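Local coordinates for protein origin of replication complex subunit 1B (Arabidopsis thaliana, PDB 5HH7) that binds unmodified histone H3 tails through its BAH-PHD cassette, as part of the origin recognition complex in DNA replication and in transcriptional regulation, at residues F74-K77 with P82-E85; R120-K125 with C187-C192; I157-E160 with G164-P167. One frame throughout, in Å; residues are numbered along the deposited sequence.

Contact 1. Residues F74-K77 with P82-E85. With ZN (zinc ion), chain C.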
ATOM      1  N   PHE A  74      17.124   3.114   5.819  1.00 38.93           N
ATOM      2  CA  PHE A  74      18.519   3.475   6.056  1.00 46.66           C
ATOM      3  C   PHE A  74      18.627   4.867   6.669  1.00 46.22           C
ATOM      4  O   PHE A  74      18.104   5.832   6.117  1.00 40.44           O
ATOM      5  CB  PHE A  74      19.318   3.442   4.746  1.00 48.05           C
ATOM      6  CG  PHE A  74      19.302   2.107   4.053  1.00 51.23           C
ATOM      7  CD1 PHE A  74      20.306   1.180   4.281  1.00 54.32           C
ATOM      8  CD2 PHE A  74      18.288   1.783   3.164  1.00 44.50           C
ATOM      9  CE1 PHE A  74      20.294  -0.046   3.643  1.00 52.96           C
ATOM     10  CE2 PHE A  74      18.268   0.558   2.528  1.00 45.84           C
ATOM     11  CZ  PHE A  74      19.273  -0.359   2.770  1.00 51.34           C
ATOM     12  N   HIS A  75      19.303   4.969   7.811  1.00 45.97           N
ATOM     13  CA  HIS A  75      19.612   6.272   8.390  1.00 46.85           C
ATOM     14  C   HIS A  75      20.539   7.028   7.443  1.00 51.28           C
ATOM     15  O   HIS A  75      21.465   6.442   6.880  1.00 49.97           O
ATOM     16  CB  HIS A  75      20.289   6.119   9.757  1.00 52.62           C
ATOM     17  CG  HIS A  75      19.355   5.726  10.861  1.00 53.27           C
ATOM     18  ND1 HIS A  75      19.704   4.823  11.842  1.00 53.94           N
ATOM     19  CD2 HIS A  75      18.095   6.126  11.150  1.00 51.96           C
ATOM     20  CE1 HIS A  75      18.692   4.670  12.678  1.00 54.15           C
ATOM     21  NE2 HIS A  75      17.705   5.454  12.283  1.00 51.43           N
ATOM     22  N   LEU A  76      20.287   8.323   7.265  1.00 45.92           N
ATOM     23  CA  LEU A  76      21.148   9.165   6.437  1.00 48.53           C
ATOM     24  C   LEU A  76      22.583   9.159   6.953  1.00 56.62           C
ATOM     25  O   LEU A  76      23.535   9.032   6.181  1.00 58.06           O
ATOM     26  CB  LEU A  76      20.630  10.605   6.411  1.00 50.93           C
ATOM     27  CG  LEU A  76      19.316  10.900   5.687  1.00 48.12           C
ATOM     28  CD1 LEU A  76      18.935  12.359   5.880  1.00 47.86           C
ATOM     29  CD2 LEU A  76      19.425  10.565   4.206  1.00 42.03           C
ATOM     30  N   LYS A  77      22.723   9.286   8.269  1.00 63.55           N
ATOM     31  CA  LYS A  77      24.027   9.393   8.916  1.00 70.81           C
ATOM     32  C   LYS A  77      24.823   8.097   8.844  1.00 71.47           C
ATOM     33  O   LYS A  77      25.997   8.063   9.208  1.00 73.08           O
ATOM     34  CB  LYS A  77      23.845   9.760  10.386  1.00 73.60           C
ATOM     35  CG  LYS A  77      23.245   8.629  11.205  1.00 77.85           C
ATOM     36  CD  LYS A  77      23.426   8.857  12.691  1.00 86.44           C
ATOM     37  CE  LYS A  77      23.145   7.587  13.473  1.00 90.68           C
ATOM     38  NZ  LYS A  77      24.051   6.473  13.081  1.00 92.76           N
ATOM     39  N   PRO A  82      28.114   9.435   4.690  1.00 73.95           N
ATOM     40  CA  PRO A  82      26.823   9.825   5.268  1.00 69.60           C
ATOM     41  C   PRO A  82      26.205  11.024   4.561  1.00 64.09           C
ATOM     42  O   PRO A  82      26.914  11.954   4.173  1.00 65.79           O
ATOM     43  CB  PRO A  82      27.183  10.190   6.711  1.00 67.88           C
ATOM     44  CG  PRO A  82      28.620  10.580   6.651  1.00 71.22           C
ATOM     45  CD  PRO A  82      29.231   9.679   5.619  1.00 70.49           C
ATOM     46  N   LEU A  83      24.889  10.991   4.389  1.00 55.52           N
ATOM     47  CA  LEU A  83      24.179  12.101   3.772  1.00 55.73           C
ATOM     48  C   LEU A  83      23.642  13.048   4.835  1.00 56.01           C
ATOM     49  O   LEU A  83      23.279  12.628   5.934  1.00 55.90           O
ATOM     50  CB  LEU A  83      23.040  11.599   2.881  1.00 51.69           C
ATOM     51  CG  LEU A  83      23.461  10.908   1.581  1.00 54.89           C
ATOM     52  CD1 LEU A  83      22.244  10.511   0.757  1.00 51.34           C
ATOM     53  CD2 LEU A  83      24.392  11.803   0.773  1.00 53.30           C
ATOM     54  N   LYS A  84      23.604  14.331   4.497  1.00 52.06           N
ATOM     55  CA  LYS A  84      23.072  15.352   5.389  1.00 60.54           C
ATOM     56  C   LYS A  84      21.570  15.495   5.170  1.00 61.00           C
ATOM     57  O   LYS A  84      20.799  15.627   6.124  1.00 58.11           O
ATOM     58  CB  LYS A  84      23.774  16.686   5.134  1.00 77.00           C
ATOM     59  CG  LYS A  84      23.190  17.863   5.901  1.00 86.20           C
ATOM     60  CD  LYS A  84      23.451  17.747   7.395  1.00 97.01           C
ATOM     61  CE  LYS A  84      22.950  18.973   8.147  1.00103.47           C
ATOM     62  NZ  LYS A  84      21.578  18.777   8.693  1.00103.50           N
ATOM     63  N   GLU A  85      21.164  15.445   3.903  1.00 58.24           N
ATOM     64  CA  GLU A  85      19.773  15.658   3.533  1.00 56.17           C
ATOM     65  C   GLU A  85      19.187  14.440   2.833  1.00 45.53           C
ATOM     66  O   GLU A  85      19.918  13.625   2.270  1.00 42.63           O
ATOM     67  CB  GLU A  85      19.662  16.874   2.612  1.00 67.54           C
ATOM     68  CG  GLU A  85      20.348  18.115   3.150  1.00 80.31           C
ATOM     69  CD  GLU A  85      19.672  18.653   4.391  1.00 87.71           C
ATOM     70  OE1 GLU A  85      18.440  18.488   4.512  1.00 87.13           O
ATOM     71  OE2 GLU A  85      20.368  19.237   5.248  1.00 94.02           O
TER
HETATM   72 ZN    ZN C 400      21.536   3.214  10.946  1.00 70.88          ZN
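The flat imidazole of His75 binds the zinc ion through ND1 at 2.6 Å, long for such a bond, with the metal tilted out of the ring plane; Cys53, Cys56 and Cys78 complete the site. One residue on, the two segments meet: Leu83 N donates to Leu76 O at 3.0 Å. At the same oxygen, Pro82 CA comes within 3.5 Å of Leu76 O in a CA-H...O contact. Between the segments most of the side-chain work is done by Leu76. Its CG lies anti to the carbonyl carbon (chi1 -69°), which sends the branched end past the Leu83 backbone. CD2 of Leu76 meets Leu83 CB at 4.0 Å, the two side chains crossing at about a right angle, and Leu76 CD1 reaches 3.8 Å from Lys84 O. Pro82 packs its CB 3.5 Å from Lys77 O. On the strand side Leu76 also touches Ile65, and its backbone bonds to Ile63, while Asn62 OD1 accepts from Lys77 N. One backbone bond and the buried Leu76 side chain thus join loop 82-85 of the PHD finger to the residues directly after the zinc ligand His75.

Contact 2. Residues R120-K125 with C187-C192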
ATOM      1  N   ARG A 120       7.197  -8.196   9.626  1.00 50.27           N
ATOM      2  CA  ARG A 120       6.961  -7.514   8.359  1.00 43.89           C
ATOM      3  C   ARG A 120       5.842  -6.482   8.477  1.00 39.00           C
ATOM      4  O   ARG A 120       4.848  -6.709   9.167  1.00 40.89           O
ATOM      5  CB  ARG A 120       6.613  -8.526   7.266  1.00 44.00           C
ATOM      6  CG  ARG A 120       7.689  -9.564   7.001  1.00 48.23           C
ATOM      7  CD  ARG A 120       7.320 -10.434   5.811  1.00 47.57           C
ATOM      8  NE  ARG A 120       6.117 -11.224   6.059  1.00 53.62           N
ATOM      9  CZ  ARG A 120       5.321 -11.693   5.103  1.00 54.00           C
ATOM     10  NH1 ARG A 120       5.594 -11.441   3.830  1.00 49.31           N
ATOM     11  NH2 ARG A 120       4.248 -12.406   5.419  1.00 60.23           N
ATOM     12  N   THR A 121       6.003  -5.351   7.796  1.00 36.51           N
ATOM     13  CA  THR A 121       4.954  -4.340   7.766  1.00 34.48           C
ATOM     14  C   THR A 121       3.805  -4.813   6.883  1.00 35.20           C
ATOM     15  O   THR A 121       3.954  -5.754   6.102  1.00 31.48           O
ATOM     16  CB  THR A 121       5.467  -2.987   7.239  1.00 33.45           C
ATOM     17  OG1 THR A 121       5.773  -3.099   5.845  1.00 32.53           O
ATOM     18  CG2 THR A 121       6.713  -2.550   8.000  1.00 39.14           C
ATOM     19  N   MET A 122       2.660  -4.153   7.014  1.00 31.96           N
ATOM     20  CA  MET A 122       1.477  -4.481   6.231  1.00 31.25           C
ATOM     21  C   MET A 122       1.737  -4.250   4.741  1.00 27.57           C
ATOM     22  O   MET A 122       1.278  -5.016   3.888  1.00 26.90           O
ATOM     23  CB  MET A 122       0.303  -3.631   6.717  1.00 40.81           C
ATOM     24  CG  MET A 122      -1.064  -4.151   6.341  1.00 47.34           C
ATOM     25  SD  MET A 122      -2.319  -3.600   7.516  1.00 44.43           S
ATOM     26  CE  MET A 122      -1.880  -4.562   8.963  1.00 45.74           C
ATOM     27  N   ARG A 123       2.476  -3.187   4.434  1.00 23.52           N
ATOM     28  CA  ARG A 123       2.871  -2.892   3.058  1.00 21.66           C
ATOM     29  C   ARG A 123       3.770  -3.992   2.498  1.00 22.44           C
ATOM     30  O   ARG A 123       3.623  -4.407   1.346  1.00 22.55           O
ATOM     31  CB  ARG A 123       3.582  -1.537   2.994  1.00 28.91           C
ATOM     32  CG  ARG A 123       4.507  -1.362   1.794  1.00 30.07           C
ATOM     33  CD  ARG A 123       5.900  -0.989   2.270  1.00 42.10           C
ATOM     34  NE  ARG A 123       6.873  -2.055   2.071  1.00 40.06           N
ATOM     35  CZ  ARG A 123       7.975  -2.222   2.797  1.00 31.86           C
ATOM     36  NH1 ARG A 123       8.270  -1.403   3.801  1.00 35.74           N
ATOM     37  NH2 ARG A 123       8.785  -3.224   2.520  1.00 35.57           N
ATOM     38  N   GLU A 124       4.692  -4.471   3.322  1.00 24.58           N
ATOM     39  CA  GLU A 124       5.571  -5.561   2.922  1.00 26.83           C
ATOM     40  C   GLU A 124       4.764  -6.824   2.612  1.00 28.73           C
ATOM     41  O   GLU A 124       5.028  -7.514   1.626  1.00 27.94           O
ATOM     42  CB  GLU A 124       6.607  -5.832   4.015  1.00 34.15           C
ATOM     43  CG  GLU A 124       7.704  -6.796   3.609  1.00 41.41           C
ATOM     44  CD  GLU A 124       8.783  -6.943   4.671  1.00 45.41           C
ATOM     45  OE1 GLU A 124       8.792  -6.150   5.638  1.00 41.01           O
ATOM     46  OE2 GLU A 124       9.620  -7.859   4.535  1.00 48.66           O
ATOM     47  N   LYS A 125       3.769  -7.110   3.446  1.00 25.94           N
ATOM     48  CA  LYS A 125       2.909  -8.271   3.233  1.00 26.06           C
ATOM     49  C   LYS A 125       2.105  -8.134   1.941  1.00 26.93           C
ATOM     50  O   LYS A 125       1.935  -9.106   1.203  1.00 26.65           O
ATOM     51  CB  LYS A 125       1.961  -8.471   4.415  1.00 27.32           C
ATOM     52  CG  LYS A 125       2.639  -8.825   5.730  1.00 40.95           C
ATOM     53  CD  LYS A 125       1.599  -9.057   6.816  1.00 46.18           C
ATOM     54  CE  LYS A 125       2.224  -9.041   8.202  1.00 55.63           C
ATOM     55  NZ  LYS A 125       1.203  -9.171   9.280  1.00 57.02           N
ATOM     56  N   CYS A 187     -13.213  -7.797   8.037  1.00 27.96           N
ATOM     57  CA  CYS A 187     -12.007  -8.263   7.353  1.00 28.58           C
ATOM     58  C   CYS A 187     -11.063  -7.132   6.951  1.00 25.92           C
ATOM     59  O   CYS A 187      -9.941  -7.385   6.508  1.00 28.77           O
ATOM     60  CB  CYS A 187     -12.376  -9.093   6.123  1.00 32.84           C
ATOM     61  SG  CYS A 187     -13.293 -10.593   6.513  1.00 42.38           S
ATOM     62  N   ILE A 188     -11.519  -5.892   7.089  1.00 25.28           N
ATOM     63  CA  ILE A 188     -10.675  -4.738   6.799  1.00 26.07           C
ATOM     64  C   ILE A 188      -9.641  -4.566   7.903  1.00 28.40           C
ATOM     65  O   ILE A 188      -9.984  -4.575   9.082  1.00 27.15           O
ATOM     66  CB  ILE A 188     -11.500  -3.442   6.700  1.00 27.94           C
ATOM     67  CG1 ILE A 188     -12.467  -3.506   5.515  1.00 25.06           C
ATOM     68  CG2 ILE A 188     -10.579  -2.228   6.584  1.00 25.90           C
ATOM     69  CD1 ILE A 188     -13.460  -2.355   5.483  1.00 28.00           C
ATOM     70  N   LEU A 189      -8.377  -4.415   7.520  1.00 26.22           N
ATOM     71  CA  LEU A 189      -7.315  -4.185   8.492  1.00 27.82           C
ATOM     72  C   LEU A 189      -7.232  -2.703   8.839  1.00 29.79           C
ATOM     73  O   LEU A 189      -7.529  -2.306   9.965  1.00 28.90           O
ATOM     74  CB  LEU A 189      -5.973  -4.697   7.963  1.00 26.75           C
ATOM     75  CG  LEU A 189      -5.867  -6.220   7.858  1.00 34.85           C
ATOM     76  CD1 LEU A 189      -4.565  -6.637   7.188  1.00 38.13           C
ATOM     77  CD2 LEU A 189      -5.992  -6.852   9.242  1.00 40.85           C
ATOM     78  N   ARG A 190      -6.835  -1.891   7.865  1.00 23.75           N
ATOM     79  CA  ARG A 190      -6.830  -0.438   8.027  1.00 27.23           C
ATOM     80  C   ARG A 190      -6.657   0.231   6.671  1.00 27.33           C
ATOM     81  O   ARG A 190      -6.433  -0.444   5.666  1.00 23.90           O
ATOM     82  CB  ARG A 190      -5.729   0.012   8.993  1.00 30.18           C
ATOM     83  CG  ARG A 190      -4.354  -0.572   8.701  1.00 34.21           C
ATOM     84  CD  ARG A 190      -3.341  -0.152   9.769  1.00 40.14           C
ATOM     85  NE  ARG A 190      -1.981  -0.586   9.457  1.00 38.71           N
ATOM     86  CZ  ARG A 190      -1.167   0.058   8.625  1.00 37.40           C
ATOM     87  NH1 ARG A 190      -1.577   1.162   8.018  1.00 36.82           N
ATOM     88  NH2 ARG A 190       0.054  -0.405   8.397  1.00 35.25           N
ATOM     89  N   HIS A 191      -6.770   1.554   6.645  1.00 25.56           N
ATOM     90  CA  HIS A 191      -6.607   2.304   5.404  1.00 24.83           C
ATOM     91  C   HIS A 191      -5.181   2.241   4.871  1.00 27.01           C
ATOM     92  O   HIS A 191      -4.216   2.157   5.631  1.00 24.19           O
ATOM     93  CB  HIS A 191      -6.982   3.776   5.604  1.00 26.90           C
ATOM     94  CG  HIS A 191      -8.455   4.027   5.683  1.00 32.20           C
ATOM     95  ND1 HIS A 191      -9.140   4.081   6.879  1.00 34.08           N
ATOM     96  CD2 HIS A 191      -9.375   4.253   4.714  1.00 28.02           C
ATOM     97  CE1 HIS A 191     -10.416   4.323   6.643  1.00 36.68           C
ATOM     98  NE2 HIS A 191     -10.586   4.434   5.336  1.00 34.77           N
ATOM     99  N   CYS A 192      -5.060   2.276   3.548  1.00 27.84           N
ATOM    100  CA  CYS A 192      -3.803   2.640   2.910  1.00 23.69           C
ATOM    101  C   CYS A 192      -4.106   3.837   2.016  1.00 25.97           C
ATOM    102  O   CYS A 192      -5.259   4.254   1.910  1.00 25.56           O
ATOM    103  CB  CYS A 192      -3.199   1.472   2.120  1.00 19.28           C
ATOM    104  SG  CYS A 192      -4.231   0.800   0.794  1.00 23.27           S
TER
HETATM  105  O   HOH W   1       2.750  -0.737   6.397  1.00 27.33           O
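Met122 lays its thioether alongside Arg190, the two side chains running antiparallel to one another, with Met122 SD 3.6 Å from Arg190 NE. The sulfur stands oblique to the guanidinium. Further back, Met122 CB touches Arg190 NH2 at 3.6 Å, and on its other contact the methionine crosses Leu189, where Met122 SD is 3.8 Å from Leu189 CD1. A bend at chi3 (-70°) turns Met122 CE to that same leucine methyl, also at 3.8 Å. Arg190 runs extended from CG to NE, with NE and NH1 salt-bridged to Asp47 and Asp209, which probably offset much of its charge. Water 1 accepts from Arg123 N at 3.2 Å and, weakly, from Arg190 NH2, linking the start of the helix to the strand. Thr121 OG1 caps that helix by accepting from Glu124 N at 3.1 Å, and also bonds to Asp208. Arg123 is paired with Asp208 and Glu51, and each of the two arginines has a basic side chain of the bound peptide close by; Asp47, Glu51 and Asp208 belong to the histone H3-binding regions. This is an N-capped short helix set against strand 188-195 of the BAH domain's beta-sheet, beside the histone-binding surface.

Contact 3. Residues I157-E160 with G164-P167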
ATOM      1  N   ILE A 157      -0.935  -6.668  -7.334  1.00 20.44           N
ATOM      2  CA  ILE A 157       0.472  -6.349  -7.531  1.00 21.02           C
ATOM      3  C   ILE A 157       0.921  -6.904  -8.882  1.00 20.07           C
ATOM      4  O   ILE A 157       0.374  -7.901  -9.357  1.00 18.47           O
ATOM      5  CB  ILE A 157       1.353  -6.896  -6.385  1.00 25.21           C
ATOM      6  CG1 ILE A 157       1.290  -8.422  -6.331  1.00 22.53           C
ATOM      7  CG2 ILE A 157       0.923  -6.291  -5.052  1.00 22.31           C
ATOM      8  CD1 ILE A 157       2.201  -9.029  -5.273  1.00 21.84           C
ATOM      9  N   PRO A 158       1.900  -6.242  -9.520  1.00 21.40           N
ATOM     10  CA  PRO A 158       2.352  -6.637 -10.860  1.00 23.35           C
ATOM     11  C   PRO A 158       2.774  -8.102 -10.958  1.00 24.07           C
ATOM     12  O   PRO A 158       2.510  -8.730 -11.981  1.00 22.55           O
ATOM     13  CB  PRO A 158       3.549  -5.709 -11.108  1.00 18.53           C
ATOM     14  CG  PRO A 158       3.218  -4.483 -10.333  1.00 20.29           C
ATOM     15  CD  PRO A 158       2.539  -4.989  -9.077  1.00 19.03           C
ATOM     16  N   GLU A 159       3.400  -8.636  -9.910  1.00 20.04           N
ATOM     17  CA  GLU A 159       3.851 -10.028  -9.915  1.00 19.31           C
ATOM     18  C   GLU A 159       2.704 -11.010 -10.130  1.00 22.33           C
ATOM     19  O   GLU A 159       2.906 -12.104 -10.655  1.00 23.08           O
ATOM     20  CB  GLU A 159       4.563 -10.377  -8.604  1.00 23.48           C
ATOM     21  CG  GLU A 159       6.014  -9.939  -8.527  1.00 23.86           C
ATOM     22  CD  GLU A 159       6.170  -8.508  -8.052  1.00 27.06           C
ATOM     23  OE1 GLU A 159       5.138  -7.827  -7.845  1.00 24.05           O
ATOM     24  OE2 GLU A 159       7.329  -8.068  -7.887  1.00 25.25           O
ATOM     25  N   GLU A 160       1.500 -10.621  -9.715  1.00 19.73           N
ATOM     26  CA  GLU A 160       0.357 -11.527  -9.764  1.00 20.61           C
ATOM     27  C   GLU A 160      -0.423 -11.479 -11.076  1.00 24.91           C
ATOM     28  O   GLU A 160      -1.315 -12.300 -11.301  1.00 25.68           O
ATOM     29  CB  GLU A 160      -0.560 -11.304  -8.558  1.00 23.29           C
ATOM     30  CG  GLU A 160       0.078 -11.757  -7.247  1.00 26.71           C
ATOM     31  CD  GLU A 160      -0.875 -11.695  -6.073  1.00 34.58           C
ATOM     32  OE1 GLU A 160      -1.942 -11.065  -6.206  1.00 31.70           O
ATOM     33  OE2 GLU A 160      -0.554 -12.282  -5.019  1.00 41.17           O
ATOM     34  N   GLY A 164       3.543 -10.443 -15.278  1.00 21.36           N
ATOM     35  CA  GLY A 164       4.460 -10.096 -14.207  1.00 23.16           C
ATOM     36  C   GLY A 164       4.966  -8.666 -14.227  1.00 21.80           C
ATOM     37  O   GLY A 164       4.513  -7.840 -15.019  1.00 22.76           O
ATOM     38  N   ARG A 165       5.912  -8.382 -13.338  1.00 22.08           N
ATOM     39  CA  ARG A 165       6.503  -7.051 -13.227  1.00 21.26           C
ATOM     40  C   ARG A 165       7.293  -6.706 -14.485  1.00 21.51           C
ATOM     41  O   ARG A 165       7.987  -7.556 -15.048  1.00 22.14           O
ATOM     42  CB  ARG A 165       7.413  -6.977 -11.994  1.00 23.09           C
ATOM     43  CG  ARG A 165       8.115  -5.630 -11.788  1.00 23.74           C
ATOM     44  CD  ARG A 165       8.724  -5.531 -10.389  1.00 23.80           C
ATOM     45  NE  ARG A 165       7.695  -5.687  -9.367  1.00 24.52           N
ATOM     46  CZ  ARG A 165       6.953  -4.691  -8.889  1.00 22.59           C
ATOM     47  NH1 ARG A 165       7.139  -3.448  -9.319  1.00 22.37           N
ATOM     48  NH2 ARG A 165       6.027  -4.937  -7.974  1.00 21.77           N
ATOM     49  N   GLN A 166       7.175  -5.456 -14.916  1.00 20.78           N
ATOM     50  CA  GLN A 166       7.897  -4.948 -16.077  1.00 23.18           C
ATOM     51  C   GLN A 166       8.941  -3.933 -15.601  1.00 23.05           C
ATOM     52  O   GLN A 166       8.824  -3.395 -14.501  1.00 20.05           O
ATOM     53  CB  GLN A 166       6.909  -4.294 -17.049  1.00 23.99           C
ATOM     54  CG  GLN A 166       5.750  -5.201 -17.445  1.00 22.92           C
ATOM     55  CD  GLN A 166       6.218  -6.470 -18.144  1.00 25.27           C
ATOM     56  OE1 GLN A 166       7.100  -6.431 -19.003  1.00 24.82           O
ATOM     57  NE2 GLN A 166       5.635  -7.604 -17.768  1.00 25.32           N
ATOM     58  N   PRO A 167       9.976  -3.676 -16.417  1.00 28.32           N
ATOM     59  CA  PRO A 167      11.025  -2.732 -16.006  1.00 28.28           C
ATOM     60  C   PRO A 167      10.497  -1.337 -15.645  1.00 27.49           C
ATOM     61  O   PRO A 167      11.055  -0.696 -14.756  1.00 23.17           O
ATOM     62  CB  PRO A 167      11.926  -2.654 -17.242  1.00 27.23           C
ATOM     63  CG  PRO A 167      11.757  -3.985 -17.898  1.00 30.65           C
ATOM     64  CD  PRO A 167      10.304  -4.337 -17.694  1.00 27.52           C
TER
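Arg165 starts alongside Pro158, its CB 4.2 Å from Pro158 CB, the two side chains pointing the same way. From there the chain runs out extended, with CG anti to the backbone N, until CD approaches Glu159 OE2 at 3.8 Å. A bend at chi3 (-59°) then swings the guanidinium toward the glutamate. NE donates to Glu159 OE2 at 2.8 Å, a nearly straight bond lying in the guanidinium plane but reaching the oxygen from above the carboxylate plane. NH2 donates to Glu159 OE1 at 3.0 Å, on the syn side of that oxygen. The grip is therefore side-on and two-pronged, yet twisted, the two planes standing 51° apart. One guanidinium face is covered by Pro158, whose CG lies 3.7 Å from Arg165 NH2, and NH1 turns to the Leu170 carbonyl. Glu159 gets there because its chain folds back at chi2 (86°), although its CB points away from the other segment. The backbones also close up: a CA-H...O contact puts Gly164 CA 3.3 Å from Pro158 O, and Thr161 OG1 is hydrogen-bonded to both Pro158 O and Gly164 N. Within 164-167, Gln166 NE2 donates to Gly164 O at 3.0 Å. Two charged bonds, a proline against the cation and a hydroxyl bridging the backbones together fasten the two limbs of this tight loop, and with three partners the arginine head has little freedom to rotate.

Contact 1 comes first along the chain and lies in the PHD finger; contacts 2 and 3 follow in the BAH domain, with contact 3 nested inside the loop that contact 2 closes. Their centres are about 28 Å (1 to 2), 31 Å (1 to 3) and 20 Å (2 to 3) apart, and none touch. Contact 2 sets helix 122-127 against strand 188-195, while contact 3 shapes the loop joining neighbouring strands 148-156 and 175-184 of the same mixed sheet. Since strand 31-34, before the finger, pairs with 188-195, the PHD finger is inserted in the sequence of the BAH sheet, consistent with one cassette reading one histone tail.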